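Local coordinates for putative malic enzyme ((S)-malate:NAD+ oxidoreductase (decarboxylating)) (Streptococcus pyogenes, PDB 2A9F), which probably catalyses the NAD-dependent oxidative decarboxylation of (S)-malate with the help of a divalent metal ion, at residues D73-L78 with D113-E118; G94-F99 with A107-L112; A168-A173 with K350-L355; V284-A289 with N317-V322. All coordinates share one frame; numbering follows the deposited sequence.

Interaction 1 (D73-L78 with D113-E118); sequences DGTAVL and DTKDTE
Thr75 and Lys115 meet through their aliphatic parts, their side chains sliding past each other in opposite directions. The lysine can be followed outward from the backbone. CB leads to CG, which sits beside the backbone N (chi1 -59°), and from there CG, CD and CE run in turn along the methyl of Thr75, with CE nearest at 3.8 Å from CG2. The chain bends at its last torsion, and NZ forms a long, weak ion pair with Asp82. A second touch lies deeper, where Asp73 CB packs against the carbonyl O of Thr114 at 3.7 Å. No hydrogen bond crosses between the segments.

Hydrogen bonds lie instead within 73-78. Asp73 OD1 takes the backbone N of Thr75 at 2.8 Å on its anti side and Thr75 OG1 at 2.7 Å on its syn side, both from the same face of the carboxylate. Two donors thus hold OD1, while OD2 forms a salt bridge with Arg143, whose NE also binds the carbonyl O of Lys115. The bond from Thr75 N to Asp73 OD1 makes an Asx turn in the loop after strand 67-72, with the Asp73 side chain about 6 Å from that of the magnesium ligand Asp138.

Interaction 2 (G94-F99 with A107-L112); sequences GKAALF and AIPIVL
Ala107 sets its methyl against two side chains of helix 85-102, Ala96 and Phe99, and most of the contact turns on that one group. Both alanines turn their methyls toward the other segment, and the CB atoms of Ala96 and Ala107 stand 3.6 Å apart, a methyl-to-methyl approach that brings the two backbones close: their CA atoms are 4.9 Å apart. Ala96 CB lies nearer still to the carbonyl O of Ala107, at 3.3 Å.

One turn further along the helix, Phe99 meets the same methyl with the root of its side chain. Ala107 CB is 3.6 Å from Phe99 CB and 3.7 Å from both CG and CD1, lying oblique to the ring. With chi1 at -100°, the remainder of the ring runs on beyond the alanine, where it meets Phe325 obliquely and Phe329 edge-to-face. On the other flank, Pro109 turns the same way as Ala107, as expected two residues along a strand, and its CD comes to 4.1 Å from Ala96 CB. The side-chain contacts are apolar and buried.

Helix and strand run nearly antiparallel, at 168°, their axes approaching to 7.4 Å. This is the return leg of a beta-alpha-beta unit, made of strand 67-72, helix 85-102 and strand 106-111. Lys95, the predicted proton acceptor, projects from the helix away from this packing and forms a salt bridge with Asp162. Leu22 of strand 22-26 covers Ala96 and Pro109, while the backbone of 108-112 pairs with strand 67-72.

Interaction 3 (A168-A173 with K350-L355); sequences AIVVLA and KGIASL
Helices 168-173 and 350-354 cross at -52°, their axes 8.6 Å apart at closest approach. This is helix-helix packing within the NAD-binding part of the chain, which has a Rossmann-type core; it brings helix 342-354, late in the sequence, against the long helix 162-180. The nearest backbone approach is between two alanines, with 5.2 Å between the CA atoms of Ala173 and Ala353.

Ile352 carries the contact from its side and divides its branches between two partners. The methyl Ile352 CG2, anti to the backbone N, meets Ala173 CB at 3.6 Å. The longer branch takes the other course, with CG1 beside the backbone N (chi1 -72°), and the chain then extends to the terminal methyl, CD1, which lies toward Val170. There the two side chains cross at about a right angle. The side-chain contacts across the interface are apolar, and the residues that touch are mostly buried. Around this patch the same pair of helices continues its packing through Ile169 and Leu172 against Ala349, while helix 198-210 receives Ala168 and Leu172 on another side. Asn320, a predicted malate-binding residue, has its side chain about 5 Å from that of Val170. The looser end of the packing is at Val170, whose CG2 stands 4.2 Å from Ile352 CD1.

Interaction 4 (V284-A289 with N317-V322); sequences VIFAMA and NQINNV
Ile319 reaches from its loop to two side chains, Phe286 of a parallel strand of the Rossmann-type sheet and Met288 just beyond. Strand 284-287 lies between strands 262-264 and 307-310. Ala287 is the centre of an inverse gamma turn, and the chain then heads for Asn290, a predicted malate-binding residue.

The backbones stay well apart, with 7.9 Å between the CA atoms of Met288 and Ile319, and the side chains bridge the distance. Met288 does so by folding: CG stands beside the backbone N (chi1 -61°), and further bends at chi2 and chi3 turn the thioether across the base of the isoleucine. Met288 SD lies 3.9 Å from Ile319 CB, and 4.1 Å from both CG1 and CG2, so the sulfur sits at the fork of the branched side chain. The two groups cross at about a right angle.

The two branches of Ile319 part at CB. CG2 lies anti to the backbone N, while CG1 lies anti to the carbonyl carbon; a turn at chi2 of 59° then directs CD1 at the Phe286 ring. The Phe286 and Ile319 side chains also cross at about a right angle, and the methyl meets the ring obliquely. This packing is apolar. Helix 162-180 adds to the same core, with Val170 and Val171 on Ile319 and Ala174 on Phe286. The next residue in the loop is Asn320, also predicted to bind malate. At the ring, Ile319 CD1 is 4.1 Å from Phe286 CD1 and 4.2 Å from CE1.

How the interactions relate
The four contacts form two pairs. Interactions 1 and 2 share the N-terminal malic enzyme region, touch the second subunit, and meet where Asp73 CB lies 3.8 Å from Leu112 O. Interactions 3 and 4 belong to the NAD-binding region and share one apolar core: Val171 CG2 is 3.4 Å from Ile319 CG2, and Val170 CG2 lies 3.5 Å from Asn320 O. Between the pairs, interactions 2 and 4 come within about 4 Å at their nearest atoms, where the predicted catalytic Lys95 approaches Asn321, next to the predicted malate-binding residue Asn320. A bound magnesium ion lies about 10 Å from the Phe99 side chain and about 13 Å from that of Ile319.

Interaction 1 (D73-L78 with D113-E118)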
# COMPACT_ATOMS: atom_id res chain seq x y z
N ASP A 73 7.66 -11.05 -2.69
CA ASP A 73 6.99 -11.84 -3.73
C ASP A 73 6.70 -13.22 -3.15
O ASP A 73 6.31 -14.14 -3.88
CB ASP A 73 7.89 -11.98 -4.95
CG ASP A 73 9.25 -12.46 -4.58
OD1 ASP A 73 9.36 -13.11 -3.53
OD2 ASP A 73 10.21 -12.19 -5.33
N GLY A 74 6.91 -13.37 -1.85
CA GLY A 74 6.66 -14.63 -1.18
C GLY A 74 7.55 -15.79 -1.62
O GLY A 74 7.22 -16.95 -1.37
N THR A 75 8.67 -15.49 -2.26
CA THR A 75 9.58 -16.55 -2.71
C THR A 75 10.56 -17.02 -1.64
O THR A 75 11.11 -18.12 -1.76
CB THR A 75 10.39 -16.11 -3.93
OG1 THR A 75 11.25 -15.01 -3.57
CG2 THR A 75 9.45 -15.68 -5.06
N ALA A 76 10.77 -16.21 -0.61
CA ALA A 76 11.71 -16.53 0.47
C ALA A 76 11.20 -16.15 1.86
O ALA A 76 11.94 -15.62 2.70
CB ALA A 76 13.05 -15.85 0.21
N VAL A 77 9.93 -16.45 2.11
CA VAL A 77 9.34 -16.15 3.40
C VAL A 77 9.96 -16.96 4.55
O VAL A 77 9.91 -18.19 4.55
CB VAL A 77 7.83 -16.42 3.38
CG1 VAL A 77 7.20 -15.95 4.69
CG2 VAL A 77 7.21 -15.74 2.17
N LEU A 78 10.55 -16.26 5.51
CA LEU A 78 11.18 -16.85 6.69
C LEU A 78 12.07 -18.09 6.44
O LEU A 78 13.04 -18.04 5.69
CB LEU A 78 10.09 -17.18 7.73
CG LEU A 78 9.64 -16.14 8.76
CD1 LEU A 78 9.71 -14.76 8.17
CD2 LEU A 78 8.21 -16.45 9.22
N ASP A 113 2.34 -11.02 -6.90
CA ASP A 113 2.59 -12.34 -7.49
C ASP A 113 3.23 -12.18 -8.87
O ASP A 113 2.55 -12.09 -9.88
CB ASP A 113 1.32 -13.20 -7.60
CG ASP A 113 0.26 -12.57 -8.49
OD1 ASP A 113 -0.67 -13.30 -8.92
OD2 ASP A 113 0.36 -11.35 -8.74
N THR A 114 4.55 -12.12 -8.87
CA THR A 114 5.34 -12.01 -10.08
C THR A 114 6.72 -12.35 -9.56
O THR A 114 7.13 -11.84 -8.52
CB THR A 114 5.41 -10.57 -10.64
OG1 THR A 114 6.27 -9.77 -9.80
CG2 THR A 114 4.05 -9.94 -10.70
N LYS A 115 7.42 -13.23 -10.26
CA LYS A 115 8.76 -13.62 -9.85
C LYS A 115 9.74 -13.09 -10.89
O LYS A 115 10.95 -13.33 -10.82
CB LYS A 115 8.87 -15.14 -9.76
CG LYS A 115 7.90 -15.77 -8.80
CD LYS A 115 8.26 -17.21 -8.59
CE LYS A 115 7.42 -17.82 -7.52
NZ LYS A 115 6.03 -17.89 -7.97
N ASP A 116 9.19 -12.37 -11.86
CA ASP A 116 9.97 -11.78 -12.93
C ASP A 116 10.71 -10.56 -12.36
O ASP A 116 10.09 -9.54 -12.05
CB ASP A 116 9.03 -11.36 -14.07
CG ASP A 116 9.77 -10.91 -15.32
OD1 ASP A 116 10.35 -11.77 -16.03
OD2 ASP A 116 9.78 -9.68 -15.58
N THR A 117 12.03 -10.66 -12.22
CA THR A 117 12.84 -9.57 -11.70
C THR A 117 12.52 -8.24 -12.37
O THR A 117 12.21 -7.25 -11.71
CB THR A 117 14.35 -9.83 -11.91
OG1 THR A 117 14.77 -10.90 -11.06
CG2 THR A 117 15.17 -8.60 -11.59
N GLU A 118 12.59 -8.25 -13.69
CA GLU A 118 12.34 -7.05 -14.47
C GLU A 118 11.06 -6.31 -14.08
O GLU A 118 11.10 -5.11 -13.85
CB GLU A 118 12.30 -7.42 -15.96
CG GLU A 118 12.54 -6.25 -16.87
CD GLU A 118 13.68 -5.39 -16.38
OE1 GLU A 118 14.78 -5.93 -16.16
OE2 GLU A 118 13.45 -4.18 -16.20

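Interaction 2 (G94-F99 with A107-L112)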
# COMPACT_ATOMS: atom_id res chain seq x y z
N GLY A 94 3.34 -8.48 9.87
CA GLY A 94 3.90 -8.61 11.20
C GLY A 94 5.09 -7.68 11.24
O GLY A 94 5.33 -6.93 12.19
N LYS A 95 5.84 -7.72 10.15
CA LYS A 95 7.02 -6.89 10.00
C LYS A 95 6.61 -5.42 10.09
O LYS A 95 7.32 -4.62 10.71
CB LYS A 95 7.68 -7.17 8.65
CG LYS A 95 9.08 -6.59 8.50
CD LYS A 95 10.10 -7.42 9.26
CE LYS A 95 11.52 -7.09 8.81
NZ LYS A 95 12.43 -8.21 9.19
N ALA A 96 5.48 -5.07 9.48
CA ALA A 96 4.99 -3.70 9.50
C ALA A 96 4.50 -3.29 10.89
O ALA A 96 4.56 -2.10 11.25
CB ALA A 96 3.87 -3.50 8.47
N ALA A 97 4.02 -4.24 11.67
CA ALA A 97 3.56 -3.87 13.01
C ALA A 97 4.77 -3.51 13.88
O ALA A 97 4.65 -2.73 14.85
CB ALA A 97 2.76 -5.01 13.63
N LEU A 98 5.94 -4.07 13.54
CA LEU A 98 7.14 -3.77 14.29
C LEU A 98 7.59 -2.37 13.95
O LEU A 98 7.98 -1.59 14.83
CB LEU A 98 8.25 -4.76 13.97
CG LEU A 98 7.90 -6.22 14.32
CD1 LEU A 98 9.12 -7.08 14.13
CD2 LEU A 98 7.41 -6.32 15.77
N PHE A 99 7.53 -2.04 12.66
CA PHE A 99 7.92 -0.73 12.16
C PHE A 99 7.21 0.37 12.96
O PHE A 99 7.78 1.42 13.26
CB PHE A 99 7.54 -0.59 10.69
CG PHE A 99 8.67 -0.81 9.73
CD1 PHE A 99 8.74 -1.97 8.98
CD2 PHE A 99 9.65 0.16 9.56
CE1 PHE A 99 9.78 -2.18 8.06
CE2 PHE A 99 10.69 -0.03 8.65
CZ PHE A 99 10.76 -1.21 7.90
N ALA A 107 4.09 1.47 8.17
CA ALA A 107 4.50 0.53 7.13
C ALA A 107 3.30 -0.23 6.59
O ALA A 107 2.49 -0.75 7.36
CB ALA A 107 5.56 -0.45 7.70
N ILE A 108 3.20 -0.29 5.27
CA ILE A 108 2.12 -0.97 4.56
C ILE A 108 2.67 -2.29 4.01
O ILE A 108 3.62 -2.29 3.24
CB ILE A 108 1.64 -0.13 3.31
CG1 ILE A 108 1.27 1.29 3.71
CG2 ILE A 108 0.44 -0.81 2.66
CD1 ILE A 108 0.08 1.40 4.61
N PRO A 109 2.09 -3.43 4.39
CA PRO A 109 2.64 -4.68 3.83
C PRO A 109 2.09 -4.90 2.42
O PRO A 109 0.89 -4.70 2.18
CB PRO A 109 2.15 -5.73 4.83
CG PRO A 109 0.86 -5.18 5.28
CD PRO A 109 1.12 -3.70 5.46
N ILE A 110 2.95 -5.26 1.47
CA ILE A 110 2.53 -5.46 0.08
C ILE A 110 3.20 -6.65 -0.60
O ILE A 110 4.43 -6.71 -0.72
CB ILE A 110 2.81 -4.21 -0.77
CG1 ILE A 110 1.86 -3.10 -0.37
CG2 ILE A 110 2.61 -4.52 -2.24
CD1 ILE A 110 2.11 -1.80 -1.10
N VAL A 111 2.37 -7.60 -1.05
CA VAL A 111 2.89 -8.79 -1.71
C VAL A 111 2.42 -8.86 -3.16
O VAL A 111 1.23 -8.76 -3.43
CB VAL A 111 2.45 -10.07 -0.98
CG1 VAL A 111 3.18 -10.18 0.34
CG2 VAL A 111 0.94 -10.07 -0.77
N LEU A 112 3.34 -9.02 -4.09
CA LEU A 112 2.96 -9.11 -5.50
C LEU A 112 3.23 -10.50 -6.06
O LEU A 112 4.24 -11.12 -5.70
CB LEU A 112 3.72 -8.08 -6.32
CG LEU A 112 4.81 -7.23 -5.64
CD1 LEU A 112 6.16 -7.49 -6.28
CD2 LEU A 112 4.46 -5.77 -5.79

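Interaction 3 (A168-A173 with K350-L355)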
# COMPACT_ATOMS: atom_id res chain seq x y z
N ALA A 168 23.62 -7.87 9.11
CA ALA A 168 24.97 -7.37 8.86
C ALA A 168 25.25 -6.21 9.80
O ALA A 168 26.29 -6.17 10.46
CB ALA A 168 25.10 -6.91 7.42
N ILE A 169 24.30 -5.28 9.85
CA ILE A 169 24.42 -4.10 10.71
C ILE A 169 24.43 -4.47 12.18
O ILE A 169 25.00 -3.75 13.00
CB ILE A 169 23.26 -3.13 10.49
CG1 ILE A 169 23.14 -2.78 9.01
CG2 ILE A 169 23.48 -1.87 11.28
CD1 ILE A 169 21.77 -2.30 8.63
N VAL A 170 23.78 -5.57 12.53
CA VAL A 170 23.75 -5.98 13.92
C VAL A 170 25.01 -6.76 14.25
O VAL A 170 25.46 -6.78 15.39
CB VAL A 170 22.50 -6.82 14.22
CG1 VAL A 170 22.49 -7.25 15.69
CG2 VAL A 170 21.26 -6.01 13.91
N VAL A 171 25.57 -7.40 13.23
CA VAL A 171 26.80 -8.15 13.43
C VAL A 171 27.92 -7.14 13.59
O VAL A 171 28.82 -7.31 14.40
CB VAL A 171 27.08 -9.08 12.24
CG1 VAL A 171 28.49 -9.67 12.37
CG2 VAL A 171 26.04 -10.20 12.21
N LEU A 172 27.82 -6.06 12.82
CA LEU A 172 28.81 -5.01 12.88
C LEU A 172 28.77 -4.34 14.24
O LEU A 172 29.80 -3.92 14.77
CB LEU A 172 28.56 -3.98 11.78
CG LEU A 172 29.68 -2.97 11.54
CD1 LEU A 172 31.02 -3.71 11.42
CD2 LEU A 172 29.40 -2.19 10.28
N ALA A 173 27.58 -4.25 14.82
CA ALA A 173 27.45 -3.61 16.12
C ALA A 173 27.94 -4.58 17.18
O ALA A 173 28.53 -4.17 18.19
CB ALA A 173 26.00 -3.23 16.39
N LYS A 350 26.83 1.72 15.41
CA LYS A 350 27.39 2.34 16.61
C LYS A 350 26.27 2.64 17.59
O LYS A 350 26.39 2.34 18.78
CB LYS A 350 28.15 3.62 16.26
CG LYS A 350 29.54 3.38 15.67
CD LYS A 350 30.11 4.68 15.10
CE LYS A 350 31.51 4.45 14.53
NZ LYS A 350 32.05 5.68 13.88
N GLY A 351 25.19 3.22 17.08
CA GLY A 351 24.03 3.54 17.90
C GLY A 351 23.61 2.29 18.64
O GLY A 351 23.50 2.28 19.87
N ILE A 352 23.39 1.22 17.90
CA ILE A 352 23.01 -0.04 18.51
C ILE A 352 24.05 -0.37 19.58
O ILE A 352 23.71 -0.78 20.69
CB ILE A 352 22.97 -1.18 17.46
CG1 ILE A 352 21.76 -1.00 16.55
CG2 ILE A 352 22.94 -2.54 18.14
CD1 ILE A 352 21.44 -2.24 15.73
N ALA A 353 25.32 -0.19 19.24
CA ALA A 353 26.41 -0.48 20.17
C ALA A 353 26.30 0.32 21.46
O ALA A 353 26.47 -0.23 22.53
CB ALA A 353 27.78 -0.21 19.50
N SER A 354 26.01 1.61 21.33
CA SER A 354 25.84 2.51 22.48
C SER A 354 24.88 2.01 23.57
O SER A 354 24.96 2.46 24.70
CB SER A 354 25.35 3.87 22.01
OG SER A 354 26.32 4.55 21.23
N LEU A 355 23.97 1.11 23.23
CA LEU A 355 22.99 0.63 24.20
C LEU A 355 23.44 -0.46 25.16
O LEU A 355 22.61 -1.09 25.83
CB LEU A 355 21.72 0.16 23.48
CG LEU A 355 20.73 1.24 23.04
CD1 LEU A 355 21.32 2.11 21.95
CD2 LEU A 355 19.46 0.56 22.55

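Interaction 4 (V284-A289 with N317-V322)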
# COMPACT_ATOMS: atom_id res chain seq x y z
N VAL A 284 36.37 -14.59 18.76
CA VAL A 284 34.95 -14.28 18.66
C VAL A 284 34.47 -15.11 17.48
O VAL A 284 35.28 -15.51 16.64
CB VAL A 284 34.72 -12.77 18.38
CG1 VAL A 284 33.23 -12.48 18.30
CG2 VAL A 284 35.36 -11.93 19.46
N ILE A 285 33.17 -15.39 17.42
CA ILE A 285 32.59 -16.19 16.35
C ILE A 285 31.14 -15.83 16.07
O ILE A 285 30.31 -15.80 16.98
CB ILE A 285 32.66 -17.69 16.72
CG1 ILE A 285 34.10 -18.20 16.59
CG2 ILE A 285 31.69 -18.50 15.85
CD1 ILE A 285 34.28 -19.65 16.96
N PHE A 286 30.82 -15.55 14.81
CA PHE A 286 29.45 -15.20 14.45
C PHE A 286 28.91 -16.14 13.38
O PHE A 286 29.04 -15.88 12.20
CB PHE A 286 29.38 -13.75 13.97
CG PHE A 286 29.57 -12.76 15.08
CD1 PHE A 286 28.61 -12.62 16.08
CD2 PHE A 286 30.75 -12.04 15.19
CE1 PHE A 286 28.83 -11.78 17.16
CE2 PHE A 286 30.98 -11.19 16.28
CZ PHE A 286 30.02 -11.06 17.26
N ALA A 287 28.33 -17.24 13.82
CA ALA A 287 27.78 -18.22 12.90
C ALA A 287 26.36 -17.80 12.59
O ALA A 287 25.42 -18.21 13.27
CB ALA A 287 27.81 -19.59 13.53
N MET A 288 26.21 -16.99 11.55
CA MET A 288 24.92 -16.46 11.13
C MET A 288 24.08 -17.39 10.27
O MET A 288 22.94 -17.05 9.93
CB MET A 288 25.12 -15.15 10.38
CG MET A 288 25.77 -14.08 11.23
SD MET A 288 24.85 -13.86 12.76
CE MET A 288 25.61 -15.03 13.79
N ALA A 289 24.62 -18.54 9.90
CA ALA A 289 23.87 -19.46 9.07
C ALA A 289 22.54 -19.83 9.73
O ALA A 289 22.49 -20.23 10.90
CB ALA A 289 24.69 -20.71 8.79
N ASN A 317 23.38 -14.12 22.90
CA ASN A 317 23.90 -13.26 21.85
C ASN A 317 23.25 -13.52 20.50
O ASN A 317 23.90 -13.99 19.57
CB ASN A 317 25.41 -13.43 21.71
CG ASN A 317 26.15 -13.10 22.96
OD1 ASN A 317 26.22 -11.95 23.38
ND2 ASN A 317 26.72 -14.13 23.59
N GLN A 318 21.96 -13.22 20.40
CA GLN A 318 21.25 -13.39 19.15
C GLN A 318 21.37 -12.10 18.35
O GLN A 318 21.07 -11.01 18.84
CB GLN A 318 19.78 -13.74 19.39
CG GLN A 318 18.87 -13.39 18.23
CD GLN A 318 17.63 -14.26 18.18
OE1 GLN A 318 17.06 -14.61 19.21
NE2 GLN A 318 17.21 -14.62 16.97
N ILE A 319 21.83 -12.25 17.11
CA ILE A 319 22.00 -11.13 16.20
C ILE A 319 20.71 -11.06 15.42
O ILE A 319 20.54 -11.76 14.42
CB ILE A 319 23.18 -11.38 15.22
CG1 ILE A 319 24.51 -11.27 15.97
CG2 ILE A 319 23.15 -10.38 14.08
CD1 ILE A 319 24.66 -12.23 17.11
N ASN A 320 19.78 -10.22 15.86
CA ASN A 320 18.51 -10.13 15.15
C ASN A 320 18.19 -8.78 14.52
O ASN A 320 18.43 -7.72 15.11
CB ASN A 320 17.35 -10.57 16.05
CG ASN A 320 17.29 -9.78 17.34
OD1 ASN A 320 18.25 -9.76 18.12
ND2 ASN A 320 16.16 -9.14 17.59
N ASN A 321 17.66 -8.89 13.31
CA ASN A 321 17.25 -7.78 12.45
C ASN A 321 16.56 -6.64 13.19
O ASN A 321 16.82 -5.47 12.92
CB ASN A 321 16.27 -8.31 11.40
CG ASN A 321 16.79 -8.11 10.01
OD1 ASN A 321 17.18 -7.00 9.65
ND2 ASN A 321 16.80 -9.19 9.21
N VAL A 322 15.68 -7.01 14.10
CA VAL A 322 14.89 -6.06 14.85
C VAL A 322 15.58 -4.79 15.35
O VAL A 322 15.04 -3.70 15.21
CB VAL A 322 14.20 -6.79 15.99
CG1 VAL A 322 13.25 -5.88 16.67
CG2 VAL A 322 13.46 -7.99 15.43